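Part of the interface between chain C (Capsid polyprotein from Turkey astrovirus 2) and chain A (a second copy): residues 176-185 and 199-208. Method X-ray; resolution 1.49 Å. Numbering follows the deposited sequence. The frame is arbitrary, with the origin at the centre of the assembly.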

# COMPACT_ATOMS: atom_id res chain seq x y z
N GLY C 176 8.78 9.63 15.25
CA GLY C 176 7.97 10.07 16.36
C GLY C 176 7.89 9.00 17.44
O GLY C 176 7.97 7.83 17.15
N ALA C 177 7.71 9.43 18.68
CA ALA C 177 7.64 8.52 19.81
C ALA C 177 6.46 7.56 19.66
O ALA C 177 6.54 6.43 20.08
CB ALA C 177 7.55 9.29 21.12
N GLN C 178 5.38 8.05 19.06
CA GLN C 178 4.20 7.24 18.81
C GLN C 178 4.05 6.91 17.33
O GLN C 178 2.98 6.56 16.87
CB GLN C 178 2.94 7.89 19.36
CG GLN C 178 2.88 7.95 20.88
CD GLN C 178 3.02 9.35 21.44
OE1 GLN C 178 3.96 10.07 21.13
NE2 GLN C 178 2.06 9.75 22.27
N TYR C 179 5.13 7.09 16.58
CA TYR C 179 5.14 6.80 15.14
C TYR C 179 4.17 7.70 14.37
O TYR C 179 3.74 7.37 13.28
CB TYR C 179 4.92 5.30 14.86
CG TYR C 179 6.24 4.58 14.89
CD1 TYR C 179 6.79 4.17 16.08
CD2 TYR C 179 6.96 4.39 13.73
CE1 TYR C 179 8.02 3.56 16.12
CE2 TYR C 179 8.19 3.78 13.76
CZ TYR C 179 8.71 3.37 14.96
OH TYR C 179 9.93 2.77 14.99
N GLN C 180 3.86 8.84 14.96
CA GLN C 180 2.96 9.82 14.37
C GLN C 180 3.46 10.45 13.07
O GLN C 180 2.67 10.79 12.19
CB GLN C 180 2.56 10.89 15.39
CG GLN C 180 3.68 11.80 15.83
CD GLN C 180 4.43 11.30 17.06
OE1 GLN C 180 4.46 10.11 17.35
NE2 GLN C 180 5.04 12.23 17.78
N ASN C 181 4.77 10.67 12.97
CA ASN C 181 5.40 11.26 11.79
C ASN C 181 5.49 10.38 10.55
O ASN C 181 5.57 10.89 9.46
CB ASN C 181 6.80 11.78 12.10
CG ASN C 181 6.84 12.71 13.28
OD1 ASN C 181 5.86 13.39 13.57
ND2 ASN C 181 7.98 12.77 13.94
N LEU C 182 5.56 9.08 10.75
CA LEU C 182 5.90 8.20 9.65
C LEU C 182 4.74 7.95 8.69
O LEU C 182 3.67 7.54 9.10
CB LEU C 182 6.44 6.87 10.20
CG LEU C 182 6.98 5.84 9.22
CD1 LEU C 182 8.01 6.46 8.31
CD2 LEU C 182 7.55 4.65 9.95
N LYS C 183 4.98 8.23 7.42
CA LYS C 183 3.98 7.94 6.40
C LYS C 183 4.55 6.75 5.63
O LYS C 183 5.50 6.87 4.89
CB LYS C 183 3.75 9.16 5.50
CG LYS C 183 3.65 10.53 6.21
CD LYS C 183 2.60 10.63 7.31
CE LYS C 183 2.50 12.06 7.86
NZ LYS C 183 1.90 12.14 9.21
N MET C 184 3.96 5.58 5.83
CA MET C 184 4.46 4.35 5.24
C MET C 184 4.41 4.29 3.72
O MET C 184 3.50 4.81 3.11
CB MET C 184 3.71 3.13 5.78
CG MET C 184 3.98 2.82 7.21
SD MET C 184 5.68 2.28 7.49
CE MET C 184 5.82 0.93 6.36
N LEU C 185 5.38 3.58 3.16
CA LEU C 185 5.49 3.35 1.73
C LEU C 185 5.30 1.87 1.47
O LEU C 185 5.41 1.06 2.37
CB LEU C 185 6.88 3.75 1.24
CG LEU C 185 7.32 5.19 1.47
CD1 LEU C 185 8.74 5.39 0.96
CD2 LEU C 185 6.37 6.15 0.80
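Chain A (199-208) FLDHLRTVQF

The apolar centre of the contact is A:Val206, whose CA-to-CB bond points toward chain C and whose side chain adopts the t rotamer. Its CG1 lies 3.9 Å from CB of C:Tyr179, while CG2 reaches CG of C:Met184 at 3.7 Å and CD2 of C:Leu182 at 4.3 Å, so the two methyls are lodged among three side chains of chain C. Beyond C:Tyr179, A:Phe208 extends the apolar surface: its CD1 is 4.2 Å from CD1 of the tyrosine, and CA of C:Gln178 sits over one face of its ring, 4.0 Å from the centroid, in a CH-pi contact. C:Gln178 belongs to a type I turn from C:Gly176 to C:Tyr179, closed by the bond from C:Tyr179 N to C:Gly176 O (3.0 Å).

Chain A enters as the last turn of a helix, 199-202, leaves helical geometry at A:Leu203 and continues as a largely extended segment, interrupted at A:Thr205 (phi/psi -121/0°). It places A:Arg204 near C:Gln180 (CA to CA, 5.8 Å), A:Val206 near C:Tyr179 (6.4 Å) and A:Phe208 near C:Gln178 (6.0 Å); over these pairs the chains run in opposite directions.

Next to the apolar centre, A:Thr205 OG1 donates to C:Leu182 O (2.7 Å) and accepts from C:Met184 N (2.8 Å), tying one hydroxyl to two backbone groups on either side of C:Lys183. Water 2 bridges the chains beside this junction, accepting from A:Thr205 N at 2.9 Å and lying 2.8 Å from C:Leu182 O.

At the polar edge, C:Lys183 NZ donates to A:Leu200 O (2.8 Å) and A:Leu203 O (3.0 Å), capturing carbonyls where the helix ends. A:Arg204 NH1 also binds A:Leu203 O (2.9 Å), and CB of C:Gln180 covers one guanidinium face, 3.5 Å from A:Arg204 NE.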

# COMPACT_ATOMS: atom_id res chain seq x y z
N PHE A 199 -3.79 17.82 6.85
CA PHE A 199 -3.88 16.44 6.39
C PHE A 199 -2.63 15.67 6.81
O PHE A 199 -2.73 14.58 7.36
CB PHE A 199 -4.01 16.41 4.85
CG PHE A 199 -3.82 15.04 4.25
CD1 PHE A 199 -4.85 14.13 4.24
CD2 PHE A 199 -2.62 14.69 3.67
CE1 PHE A 199 -4.68 12.88 3.66
CE2 PHE A 199 -2.44 13.45 3.11
CZ PHE A 199 -3.47 12.55 3.11
N LEU A 200 -1.46 16.24 6.57
CA LEU A 200 -0.22 15.59 6.95
C LEU A 200 -0.09 15.44 8.47
O LEU A 200 0.35 14.41 8.95
CB LEU A 200 0.99 16.34 6.38
CG LEU A 200 1.12 16.25 4.86
CD1 LEU A 200 2.18 17.20 4.35
CD2 LEU A 200 1.40 14.82 4.42
N ASP A 201 -0.47 16.47 9.21
CA ASP A 201 -0.40 16.41 10.66
C ASP A 201 -1.33 15.34 11.24
O ASP A 201 -0.95 14.64 12.17
CB ASP A 201 -0.76 17.77 11.26
CG ASP A 201 0.33 18.80 11.06
OD1 ASP A 201 1.44 18.45 10.65
OD2 ASP A 201 0.06 19.98 11.33
N HIS A 202 -2.55 15.29 10.73
CA HIS A 202 -3.56 14.30 11.16
C HIS A 202 -3.30 12.86 10.77
O HIS A 202 -3.68 11.94 11.46
CB HIS A 202 -4.97 14.72 10.74
CG HIS A 202 -5.39 16.05 11.28
ND1 HIS A 202 -6.39 16.80 10.71
CD2 HIS A 202 -4.91 16.77 12.31
CE1 HIS A 202 -6.53 17.93 11.39
NE2 HIS A 202 -5.64 17.94 12.36
N LEU A 203 -2.68 12.68 9.61
CA LEU A 203 -2.50 11.35 9.05
C LEU A 203 -1.64 10.44 9.91
O LEU A 203 -0.58 10.84 10.36
CB LEU A 203 -1.85 11.47 7.66
CG LEU A 203 -1.66 10.18 6.87
CD1 LEU A 203 -2.98 9.46 6.69
CD2 LEU A 203 -1.04 10.47 5.52
N ARG A 204 -2.11 9.22 10.11
CA ARG A 204 -1.35 8.18 10.78
C ARG A 204 -1.34 6.99 9.84
O ARG A 204 -2.35 6.67 9.25
CB ARG A 204 -2.00 7.77 12.11
CG ARG A 204 -2.10 8.88 13.12
CD ARG A 204 -0.73 9.31 13.59
NE ARG A 204 -0.81 10.38 14.57
CZ ARG A 204 -0.76 11.67 14.26
NH1 ARG A 204 -0.60 12.05 13.01
NH2 ARG A 204 -0.85 12.58 15.22
N THR A 205 -0.18 6.36 9.68
CA THR A 205 -0.08 5.18 8.83
C THR A 205 0.43 3.95 9.58
O THR A 205 0.56 2.88 9.00
CB THR A 205 0.80 5.45 7.60
OG1 THR A 205 2.17 5.53 7.99
CG2 THR A 205 0.40 6.75 6.96
N VAL A 206 0.71 4.12 10.87
CA VAL A 206 1.21 3.04 11.72
C VAL A 206 0.38 2.99 13.00
O VAL A 206 0.05 4.03 13.55
CB VAL A 206 2.69 3.30 12.12
CG1 VAL A 206 3.17 2.28 13.14
CG2 VAL A 206 3.59 3.34 10.88
N GLN A 207 0.05 1.79 13.46
CA GLN A 207 -0.69 1.62 14.70
C GLN A 207 0.28 1.62 15.88
O GLN A 207 1.30 0.96 15.84
CB GLN A 207 -1.46 0.29 14.66
CG GLN A 207 -2.20 -0.10 15.94
CD GLN A 207 -2.72 -1.52 15.87
OE1 GLN A 207 -2.15 -2.37 15.18
NE2 GLN A 207 -3.82 -1.79 16.55
N PHE A 208 -0.03 2.38 16.93
CA PHE A 208 0.80 2.37 18.12
C PHE A 208 -0.04 2.00 19.32
O PHE A 208 -0.89 2.78 19.70
CB PHE A 208 1.47 3.73 18.36
CG PHE A 208 2.59 3.68 19.36
CD1 PHE A 208 3.88 3.40 18.95
CD2 PHE A 208 2.35 3.87 20.70
CE1 PHE A 208 4.90 3.34 19.86
CE2 PHE A 208 3.37 3.80 21.61
CZ PHE A 208 4.64 3.53 21.19
O HOH W 1 1.06 6.33 14.53
O HOH W 2 1.96 7.29 11.32